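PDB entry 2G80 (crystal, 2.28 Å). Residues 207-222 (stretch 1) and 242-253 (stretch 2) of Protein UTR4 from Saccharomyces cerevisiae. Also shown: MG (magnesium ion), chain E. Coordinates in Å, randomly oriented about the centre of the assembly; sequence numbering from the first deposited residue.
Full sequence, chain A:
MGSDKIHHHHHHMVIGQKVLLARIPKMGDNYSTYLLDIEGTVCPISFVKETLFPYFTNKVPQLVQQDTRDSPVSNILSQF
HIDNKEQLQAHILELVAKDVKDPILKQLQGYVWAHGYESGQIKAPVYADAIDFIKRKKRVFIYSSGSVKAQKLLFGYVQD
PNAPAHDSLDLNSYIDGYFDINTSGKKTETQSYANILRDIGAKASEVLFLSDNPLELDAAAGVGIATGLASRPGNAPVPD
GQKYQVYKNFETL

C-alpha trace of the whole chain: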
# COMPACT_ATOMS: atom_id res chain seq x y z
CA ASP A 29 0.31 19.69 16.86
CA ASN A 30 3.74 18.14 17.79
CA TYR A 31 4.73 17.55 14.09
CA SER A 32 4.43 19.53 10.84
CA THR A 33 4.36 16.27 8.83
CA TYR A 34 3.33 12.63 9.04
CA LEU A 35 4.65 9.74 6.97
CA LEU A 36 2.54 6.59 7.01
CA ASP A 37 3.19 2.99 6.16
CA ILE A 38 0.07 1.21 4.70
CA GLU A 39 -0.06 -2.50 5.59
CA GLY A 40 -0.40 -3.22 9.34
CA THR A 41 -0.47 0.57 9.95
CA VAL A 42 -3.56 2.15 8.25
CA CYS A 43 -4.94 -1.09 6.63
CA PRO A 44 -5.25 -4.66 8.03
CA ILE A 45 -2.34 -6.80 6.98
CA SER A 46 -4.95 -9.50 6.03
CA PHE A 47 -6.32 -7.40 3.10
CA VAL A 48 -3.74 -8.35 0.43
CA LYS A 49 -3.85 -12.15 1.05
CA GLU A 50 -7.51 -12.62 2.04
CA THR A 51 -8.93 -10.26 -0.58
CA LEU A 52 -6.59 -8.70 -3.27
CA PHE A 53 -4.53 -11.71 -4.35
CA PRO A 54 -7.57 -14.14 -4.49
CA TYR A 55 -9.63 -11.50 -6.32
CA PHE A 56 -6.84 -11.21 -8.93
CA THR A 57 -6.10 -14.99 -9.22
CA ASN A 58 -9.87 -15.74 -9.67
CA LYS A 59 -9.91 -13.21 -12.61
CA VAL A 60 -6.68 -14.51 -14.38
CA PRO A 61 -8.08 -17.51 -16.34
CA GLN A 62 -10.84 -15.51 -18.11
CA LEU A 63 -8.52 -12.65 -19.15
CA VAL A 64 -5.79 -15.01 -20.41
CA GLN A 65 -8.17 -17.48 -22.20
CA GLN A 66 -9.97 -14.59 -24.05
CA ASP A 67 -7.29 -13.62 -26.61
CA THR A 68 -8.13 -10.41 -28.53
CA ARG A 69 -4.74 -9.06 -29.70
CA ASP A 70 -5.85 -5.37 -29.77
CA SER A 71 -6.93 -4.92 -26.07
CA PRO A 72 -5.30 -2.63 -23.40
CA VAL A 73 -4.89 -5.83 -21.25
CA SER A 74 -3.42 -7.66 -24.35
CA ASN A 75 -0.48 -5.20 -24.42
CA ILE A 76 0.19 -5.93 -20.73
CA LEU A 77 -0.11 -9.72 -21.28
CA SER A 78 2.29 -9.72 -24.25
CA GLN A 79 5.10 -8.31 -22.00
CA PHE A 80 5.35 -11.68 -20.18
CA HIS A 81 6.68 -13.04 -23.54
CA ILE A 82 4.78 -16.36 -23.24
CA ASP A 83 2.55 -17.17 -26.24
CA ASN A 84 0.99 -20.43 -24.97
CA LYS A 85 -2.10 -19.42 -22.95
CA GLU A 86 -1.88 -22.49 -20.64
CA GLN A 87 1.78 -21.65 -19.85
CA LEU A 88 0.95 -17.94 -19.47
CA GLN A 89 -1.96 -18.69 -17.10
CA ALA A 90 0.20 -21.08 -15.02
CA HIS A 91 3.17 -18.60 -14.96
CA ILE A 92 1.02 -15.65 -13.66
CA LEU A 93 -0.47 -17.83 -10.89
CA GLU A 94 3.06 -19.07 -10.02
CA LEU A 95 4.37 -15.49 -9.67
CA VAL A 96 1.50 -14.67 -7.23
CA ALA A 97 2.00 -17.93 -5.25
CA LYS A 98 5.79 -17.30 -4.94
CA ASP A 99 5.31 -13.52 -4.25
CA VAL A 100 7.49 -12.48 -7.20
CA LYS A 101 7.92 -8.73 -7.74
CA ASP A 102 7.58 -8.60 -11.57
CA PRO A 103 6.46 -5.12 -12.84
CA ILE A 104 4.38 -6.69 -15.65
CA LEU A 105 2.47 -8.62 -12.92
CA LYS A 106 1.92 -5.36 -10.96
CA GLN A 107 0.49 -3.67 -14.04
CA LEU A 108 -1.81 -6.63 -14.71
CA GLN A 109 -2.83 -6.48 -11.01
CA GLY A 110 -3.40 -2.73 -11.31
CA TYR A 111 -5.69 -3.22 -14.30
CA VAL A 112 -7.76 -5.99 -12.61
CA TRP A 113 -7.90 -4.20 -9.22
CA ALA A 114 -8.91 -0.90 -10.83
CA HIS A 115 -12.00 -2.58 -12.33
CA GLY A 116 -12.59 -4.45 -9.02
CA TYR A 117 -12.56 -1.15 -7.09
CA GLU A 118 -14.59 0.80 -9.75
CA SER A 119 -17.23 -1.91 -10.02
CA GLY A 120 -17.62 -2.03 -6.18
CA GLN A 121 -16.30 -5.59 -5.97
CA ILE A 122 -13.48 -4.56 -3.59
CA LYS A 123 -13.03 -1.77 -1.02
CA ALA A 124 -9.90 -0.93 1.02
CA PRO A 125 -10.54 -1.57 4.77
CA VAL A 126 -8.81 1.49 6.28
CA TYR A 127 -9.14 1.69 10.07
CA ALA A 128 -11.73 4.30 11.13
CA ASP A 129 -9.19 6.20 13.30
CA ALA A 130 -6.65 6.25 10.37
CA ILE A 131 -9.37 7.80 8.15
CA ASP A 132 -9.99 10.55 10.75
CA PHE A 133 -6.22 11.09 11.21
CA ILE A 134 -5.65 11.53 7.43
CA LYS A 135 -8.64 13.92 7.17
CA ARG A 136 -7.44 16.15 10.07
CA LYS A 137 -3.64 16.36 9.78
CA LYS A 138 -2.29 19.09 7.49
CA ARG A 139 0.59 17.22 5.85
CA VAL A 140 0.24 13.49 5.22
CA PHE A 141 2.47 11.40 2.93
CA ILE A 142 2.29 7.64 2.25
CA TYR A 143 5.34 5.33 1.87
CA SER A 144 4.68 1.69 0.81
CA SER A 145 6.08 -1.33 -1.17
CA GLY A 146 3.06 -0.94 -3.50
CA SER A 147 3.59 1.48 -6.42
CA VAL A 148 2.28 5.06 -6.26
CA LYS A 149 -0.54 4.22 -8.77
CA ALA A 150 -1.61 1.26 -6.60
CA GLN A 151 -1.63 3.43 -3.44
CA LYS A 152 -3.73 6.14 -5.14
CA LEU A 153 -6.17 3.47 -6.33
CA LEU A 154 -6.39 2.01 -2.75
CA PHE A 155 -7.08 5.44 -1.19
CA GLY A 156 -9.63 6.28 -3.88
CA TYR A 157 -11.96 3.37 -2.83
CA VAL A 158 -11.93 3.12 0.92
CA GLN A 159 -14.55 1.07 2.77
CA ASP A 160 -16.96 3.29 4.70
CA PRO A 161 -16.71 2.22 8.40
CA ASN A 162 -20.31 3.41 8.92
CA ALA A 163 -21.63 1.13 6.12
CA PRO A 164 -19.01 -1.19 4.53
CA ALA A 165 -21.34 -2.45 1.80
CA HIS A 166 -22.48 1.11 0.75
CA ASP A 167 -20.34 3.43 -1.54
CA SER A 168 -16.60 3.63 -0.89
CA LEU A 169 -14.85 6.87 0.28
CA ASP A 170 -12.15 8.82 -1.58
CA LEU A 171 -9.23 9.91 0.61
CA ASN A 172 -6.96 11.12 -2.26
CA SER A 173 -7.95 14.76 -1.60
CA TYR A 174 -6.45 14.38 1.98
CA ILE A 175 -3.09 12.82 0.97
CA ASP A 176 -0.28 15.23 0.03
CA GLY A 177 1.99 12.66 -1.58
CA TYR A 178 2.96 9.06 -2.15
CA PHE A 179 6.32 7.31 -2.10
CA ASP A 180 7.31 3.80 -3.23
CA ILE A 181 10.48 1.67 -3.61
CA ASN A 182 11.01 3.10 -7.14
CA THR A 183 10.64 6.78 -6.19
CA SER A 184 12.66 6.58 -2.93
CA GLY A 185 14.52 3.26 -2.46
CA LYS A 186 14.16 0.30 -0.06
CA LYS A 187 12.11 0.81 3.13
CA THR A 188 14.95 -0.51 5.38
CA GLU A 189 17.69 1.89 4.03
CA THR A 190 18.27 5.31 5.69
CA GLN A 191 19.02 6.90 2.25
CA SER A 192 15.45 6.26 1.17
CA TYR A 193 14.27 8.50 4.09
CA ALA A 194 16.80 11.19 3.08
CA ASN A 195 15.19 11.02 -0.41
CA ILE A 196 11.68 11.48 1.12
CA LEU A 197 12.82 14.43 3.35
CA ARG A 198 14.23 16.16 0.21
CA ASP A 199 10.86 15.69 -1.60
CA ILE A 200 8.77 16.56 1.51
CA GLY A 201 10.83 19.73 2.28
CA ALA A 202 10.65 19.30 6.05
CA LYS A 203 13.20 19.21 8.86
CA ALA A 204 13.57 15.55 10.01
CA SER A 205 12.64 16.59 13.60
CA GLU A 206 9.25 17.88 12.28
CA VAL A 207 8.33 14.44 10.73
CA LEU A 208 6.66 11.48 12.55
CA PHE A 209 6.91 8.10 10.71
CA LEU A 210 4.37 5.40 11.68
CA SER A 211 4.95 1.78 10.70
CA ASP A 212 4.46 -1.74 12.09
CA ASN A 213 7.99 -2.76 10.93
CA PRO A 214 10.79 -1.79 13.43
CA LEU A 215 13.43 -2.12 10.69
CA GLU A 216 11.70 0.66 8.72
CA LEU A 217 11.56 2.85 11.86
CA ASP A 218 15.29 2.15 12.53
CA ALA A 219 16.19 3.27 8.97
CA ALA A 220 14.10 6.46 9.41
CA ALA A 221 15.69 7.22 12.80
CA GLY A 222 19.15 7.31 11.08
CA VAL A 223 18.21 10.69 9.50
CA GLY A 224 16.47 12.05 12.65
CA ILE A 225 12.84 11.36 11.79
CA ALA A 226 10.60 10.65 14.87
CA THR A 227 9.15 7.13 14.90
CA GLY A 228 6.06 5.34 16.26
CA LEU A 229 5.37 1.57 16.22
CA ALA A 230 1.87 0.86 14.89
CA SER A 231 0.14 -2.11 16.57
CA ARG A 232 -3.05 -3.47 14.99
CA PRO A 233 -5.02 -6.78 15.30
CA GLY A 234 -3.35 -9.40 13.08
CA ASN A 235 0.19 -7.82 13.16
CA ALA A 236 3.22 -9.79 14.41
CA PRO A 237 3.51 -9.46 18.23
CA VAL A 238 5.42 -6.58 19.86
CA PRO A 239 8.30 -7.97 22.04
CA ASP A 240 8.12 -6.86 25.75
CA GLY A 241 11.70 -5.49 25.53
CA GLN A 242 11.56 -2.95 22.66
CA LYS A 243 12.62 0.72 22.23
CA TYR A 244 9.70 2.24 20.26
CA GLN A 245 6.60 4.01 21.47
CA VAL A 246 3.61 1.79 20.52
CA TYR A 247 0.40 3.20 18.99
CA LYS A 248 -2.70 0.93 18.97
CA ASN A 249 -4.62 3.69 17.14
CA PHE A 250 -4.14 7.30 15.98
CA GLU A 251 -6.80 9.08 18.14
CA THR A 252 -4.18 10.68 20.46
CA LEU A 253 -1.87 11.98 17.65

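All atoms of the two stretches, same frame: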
# COMPACT_ATOMS: atom_id res chain seq x y z
N VAL A 207 9.04 15.57 11.36
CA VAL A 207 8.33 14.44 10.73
C VAL A 207 8.13 13.29 11.74
O VAL A 207 9.05 12.97 12.46
CB VAL A 207 9.08 13.91 9.47
CG1 VAL A 207 8.25 12.83 8.73
CG2 VAL A 207 9.39 15.06 8.50
N LEU A 208 6.91 12.75 11.82
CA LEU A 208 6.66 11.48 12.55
C LEU A 208 6.35 10.37 11.52
O LEU A 208 5.42 10.51 10.70
CB LEU A 208 5.49 11.57 13.54
CG LEU A 208 5.15 10.31 14.36
CD1 LEU A 208 6.30 9.89 15.23
CD2 LEU A 208 3.88 10.52 15.22
N PHE A 209 7.11 9.28 11.57
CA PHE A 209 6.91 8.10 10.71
C PHE A 209 6.28 6.95 11.53
O PHE A 209 6.82 6.55 12.57
CB PHE A 209 8.25 7.69 10.08
CG PHE A 209 8.20 6.42 9.26
CD1 PHE A 209 7.19 6.19 8.31
CD2 PHE A 209 9.21 5.47 9.38
CE1 PHE A 209 7.18 5.03 7.54
CE2 PHE A 209 9.21 4.30 8.62
CZ PHE A 209 8.22 4.08 7.69
N LEU A 210 5.13 6.47 11.05
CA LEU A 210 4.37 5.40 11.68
C LEU A 210 4.40 4.15 10.79
O LEU A 210 4.05 4.19 9.60
CB LEU A 210 2.93 5.83 11.94
CG LEU A 210 2.77 7.06 12.85
CD1 LEU A 210 1.40 7.72 12.63
CD2 LEU A 210 3.04 6.75 14.31
N SER A 211 4.83 3.05 11.39
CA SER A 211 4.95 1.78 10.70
C SER A 211 4.89 0.65 11.72
O SER A 211 5.16 0.89 12.88
CB SER A 211 6.25 1.75 9.89
OG SER A 211 6.55 0.45 9.36
N ASP A 212 4.45 -0.53 11.28
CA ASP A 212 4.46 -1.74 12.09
C ASP A 212 5.80 -2.48 12.03
O ASP A 212 6.00 -3.39 12.83
CB ASP A 212 3.32 -2.72 11.70
CG ASP A 212 3.37 -3.13 10.25
OD1 ASP A 212 3.71 -2.26 9.42
OD2 ASP A 212 3.04 -4.30 9.95
N ASN A 213 6.69 -2.11 11.11
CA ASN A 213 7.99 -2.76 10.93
C ASN A 213 9.11 -1.95 11.62
O ASN A 213 9.45 -0.86 11.17
CB ASN A 213 8.26 -2.90 9.41
CG ASN A 213 9.48 -3.77 9.09
OD1 ASN A 213 10.24 -4.18 9.97
ND2 ASN A 213 9.67 -4.05 7.80
N PRO A 214 9.69 -2.49 12.73
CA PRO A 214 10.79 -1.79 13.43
C PRO A 214 12.03 -1.46 12.59
O PRO A 214 12.72 -0.52 12.91
CB PRO A 214 11.18 -2.77 14.55
CG PRO A 214 10.06 -3.67 14.71
CD PRO A 214 9.36 -3.76 13.41
N LEU A 215 12.31 -2.29 11.59
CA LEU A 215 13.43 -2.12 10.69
C LEU A 215 13.26 -0.88 9.79
O LEU A 215 14.25 -0.24 9.40
CB LEU A 215 13.65 -3.39 9.84
CG LEU A 215 13.98 -4.68 10.64
CD1 LEU A 215 14.03 -5.89 9.70
CD2 LEU A 215 15.29 -4.54 11.40
N GLU A 216 12.01 -0.55 9.46
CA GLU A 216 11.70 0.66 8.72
C GLU A 216 11.94 1.86 9.64
O GLU A 216 12.54 2.84 9.24
CB GLU A 216 10.23 0.64 8.22
CG GLU A 216 9.95 -0.48 7.19
CD GLU A 216 8.50 -0.49 6.66
OE1 GLU A 216 7.68 0.38 7.05
OE2 GLU A 216 8.20 -1.38 5.83
N LEU A 217 11.43 1.78 10.87
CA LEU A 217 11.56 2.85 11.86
C LEU A 217 13.03 3.11 12.19
O LEU A 217 13.41 4.27 12.31
CB LEU A 217 10.76 2.53 13.13
CG LEU A 217 9.22 2.39 13.05
CD1 LEU A 217 8.72 2.05 14.42
CD2 LEU A 217 8.45 3.66 12.53
N ASP A 218 13.83 2.04 12.31
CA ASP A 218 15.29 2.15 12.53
C ASP A 218 15.98 2.91 11.40
O ASP A 218 16.87 3.71 11.65
CB ASP A 218 15.96 0.77 12.59
CG ASP A 218 15.64 -0.04 13.84
OD1 ASP A 218 15.05 0.46 14.80
OD2 ASP A 218 15.99 -1.23 13.84
N ALA A 219 15.62 2.60 10.15
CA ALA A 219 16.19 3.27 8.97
C ALA A 219 15.87 4.77 9.00
O ALA A 219 16.75 5.60 8.81
CB ALA A 219 15.68 2.62 7.70
N ALA A 220 14.61 5.09 9.29
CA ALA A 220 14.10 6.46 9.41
C ALA A 220 14.83 7.25 10.49
O ALA A 220 15.25 8.39 10.26
CB ALA A 220 12.59 6.46 9.68
N ALA A 221 15.00 6.61 11.67
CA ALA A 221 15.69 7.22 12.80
C ALA A 221 17.16 7.60 12.51
O ALA A 221 17.70 8.47 13.20
CB ALA A 221 15.57 6.33 14.05
N GLY A 222 17.79 6.97 11.51
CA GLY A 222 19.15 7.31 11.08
C GLY A 222 19.33 8.71 10.50
O GLY A 222 20.44 9.24 10.51
N GLN A 242 11.37 -3.69 23.93
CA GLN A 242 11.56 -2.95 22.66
C GLN A 242 11.51 -1.41 22.83
O GLN A 242 10.70 -0.86 23.59
CB GLN A 242 10.63 -3.48 21.55
CG GLN A 242 9.14 -3.12 21.66
CD GLN A 242 8.79 -1.73 21.12
OE1 GLN A 242 9.35 -1.28 20.12
NE2 GLN A 242 7.86 -1.06 21.77
N LYS A 243 12.38 -0.73 22.10
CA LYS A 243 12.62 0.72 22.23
C LYS A 243 11.57 1.73 21.75
O LYS A 243 11.56 2.87 22.23
CB LYS A 243 13.98 1.08 21.59
CG LYS A 243 14.08 0.92 20.05
CD LYS A 243 15.52 1.11 19.62
CE LYS A 243 15.67 1.20 18.13
NZ LYS A 243 15.20 -0.05 17.45
N TYR A 244 10.68 1.31 20.86
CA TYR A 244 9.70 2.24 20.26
C TYR A 244 8.42 2.48 21.03
O TYR A 244 7.94 1.59 21.74
CB TYR A 244 9.36 1.79 18.85
CG TYR A 244 10.54 1.88 17.93
CD1 TYR A 244 11.07 3.13 17.62
CD2 TYR A 244 11.14 0.73 17.39
CE1 TYR A 244 12.17 3.26 16.79
CE2 TYR A 244 12.25 0.86 16.50
CZ TYR A 244 12.75 2.15 16.21
OH TYR A 244 13.83 2.41 15.41
N GLN A 245 7.90 3.70 20.91
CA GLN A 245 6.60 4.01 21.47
C GLN A 245 5.57 3.28 20.59
O GLN A 245 5.67 3.33 19.35
CB GLN A 245 6.30 5.51 21.55
CG GLN A 245 4.89 5.75 22.14
CD GLN A 245 4.72 7.05 22.91
OE1 GLN A 245 5.55 7.97 22.86
NE2 GLN A 245 3.61 7.12 23.66
N VAL A 246 4.63 2.58 21.22
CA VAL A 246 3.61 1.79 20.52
C VAL A 246 2.30 2.56 20.43
O VAL A 246 1.85 3.10 21.44
CB VAL A 246 3.35 0.44 21.24
CG1 VAL A 246 2.25 -0.39 20.52
CG2 VAL A 246 4.67 -0.38 21.34
N TYR A 247 1.71 2.60 19.23
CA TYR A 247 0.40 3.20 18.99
C TYR A 247 -0.58 2.10 18.53
O TYR A 247 -0.33 1.43 17.54
CB TYR A 247 0.48 4.30 17.95
CG TYR A 247 1.30 5.46 18.41
CD1 TYR A 247 0.72 6.47 19.19
CD2 TYR A 247 2.66 5.55 18.11
CE1 TYR A 247 1.48 7.55 19.65
CE2 TYR A 247 3.44 6.62 18.56
CZ TYR A 247 2.84 7.63 19.33
OH TYR A 247 3.58 8.69 19.78
N LYS A 248 -1.65 1.89 19.30
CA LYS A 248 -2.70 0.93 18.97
C LYS A 248 -3.71 1.58 18.02
O LYS A 248 -4.45 0.89 17.32
CB LYS A 248 -3.42 0.44 20.21
CG LYS A 248 -2.54 -0.25 21.26
CD LYS A 248 -2.03 -1.62 20.84
N ASN A 249 -3.77 2.90 18.03
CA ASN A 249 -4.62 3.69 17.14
C ASN A 249 -4.08 5.12 17.08
O ASN A 249 -3.21 5.48 17.88
CB ASN A 249 -6.05 3.68 17.63
CG ASN A 249 -6.18 4.16 19.05
OD1 ASN A 249 -5.94 5.33 19.35
ND2 ASN A 249 -6.58 3.25 19.93
N PHE A 250 -4.62 5.93 16.16
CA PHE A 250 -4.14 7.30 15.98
C PHE A 250 -4.97 8.42 16.61
O PHE A 250 -4.68 9.59 16.36
CB PHE A 250 -3.83 7.58 14.49
CG PHE A 250 -2.98 6.52 13.80
CD1 PHE A 250 -2.05 5.69 14.51
CD2 PHE A 250 -3.02 6.41 12.43
CE1 PHE A 250 -1.27 4.74 13.85
CE2 PHE A 250 -2.23 5.51 11.75
CZ PHE A 250 -1.35 4.66 12.46
N GLU A 251 -5.95 8.09 17.45
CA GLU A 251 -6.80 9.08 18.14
C GLU A 251 -6.03 10.14 18.93
O GLU A 251 -6.40 11.30 18.86
CB GLU A 251 -7.80 8.41 19.09
CG GLU A 251 -8.93 7.70 18.37
CD GLU A 251 -9.86 6.90 19.31
OE1 GLU A 251 -10.01 7.27 20.51
OE2 GLU A 251 -10.44 5.90 18.82
N THR A 252 -4.96 9.74 19.61
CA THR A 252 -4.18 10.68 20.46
C THR A 252 -3.17 11.55 19.70
O THR A 252 -2.66 12.49 20.29
CB THR A 252 -3.42 9.96 21.62
OG1 THR A 252 -2.27 9.25 21.12
CG2 THR A 252 -4.33 9.00 22.37
N LEU A 253 -2.88 11.24 18.43
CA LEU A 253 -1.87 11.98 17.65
C LEU A 253 -2.35 13.31 17.05
O LEU A 253 -3.51 13.51 16.73
CB LEU A 253 -1.28 11.09 16.54
CG LEU A 253 -0.38 9.97 17.07
CD1 LEU A 253 -0.05 8.99 15.96
CD2 LEU A 253 0.90 10.53 17.72
OXT LEU A 253 -1.53 14.23 16.88
MG MG E . 3.60 -2.49 7.28
O HOH W 1 3.73 -4.45 7.38
O HOH W 2 5.64 -2.11 7.22
O HOH W 3 3.69 -2.39 5.30

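A chain terminus often completes a fold by laying side chains against a strand and the helix that follows it, and UTR4 offers a compact example. Stretch 1 runs as a strand, 207–211, then turns through Asp212 and Asn213 into a helix beginning at Pro214; Asn213 OD1 caps that helix by accepting from Leu215 N (3.2 Å). Stretch 2 passes alongside in mostly irregular conformation and closes with a type I turn from Phe250 to Leu253. The backbones stay well apart, with CA atoms 8.6 Å from each other at Leu210 and Tyr247, so side chains fill the gap and no backbone hydrogen bond joins the two.

Alternation in the strand sends Leu208 and Leu210 toward stretch 2, while Ser211 points away. Leu210 is the bump that fills a hollow lined by Tyr247, Phe250 and Leu253. Its CD2 lies 4.0 Å from Tyr247 CD2, its CD1 sits over the face of the Phe250 ring in a CH-pi contact, and both methyls border Leu253, with Leu210 CD1 the nearer to Leu253 CD1 at 3.8 Å. The turn brings Phe250 and the C-terminal Leu253 to the same methyl. Leu208 extends this apolar patch, its CD2 meeting Leu253 CD2 at 3.9 Å.

On the helix the roles reverse: Tyr244 is the bump, and Pro214, Leu217 and Asp218 shape its seat. Leu217 covers one ring face, with CB 3.7 Å from Tyr244 CZ and CD1 in a CH-pi contact; Pro214 CB approaches Tyr244 CE2 at 4.3 Å. Asp218 lies at the ring edge, where Tyr244 OH donates a very short hydrogen bond to Asp218 OD1 (2.4 Å). The same oxygen receives Lys243 NZ at 2.7 Å in a salt bridge, so one carboxylate oxygen gathers two neighbouring donors. Greasy fit and polar anchoring thus share 407 Å² of buried surface.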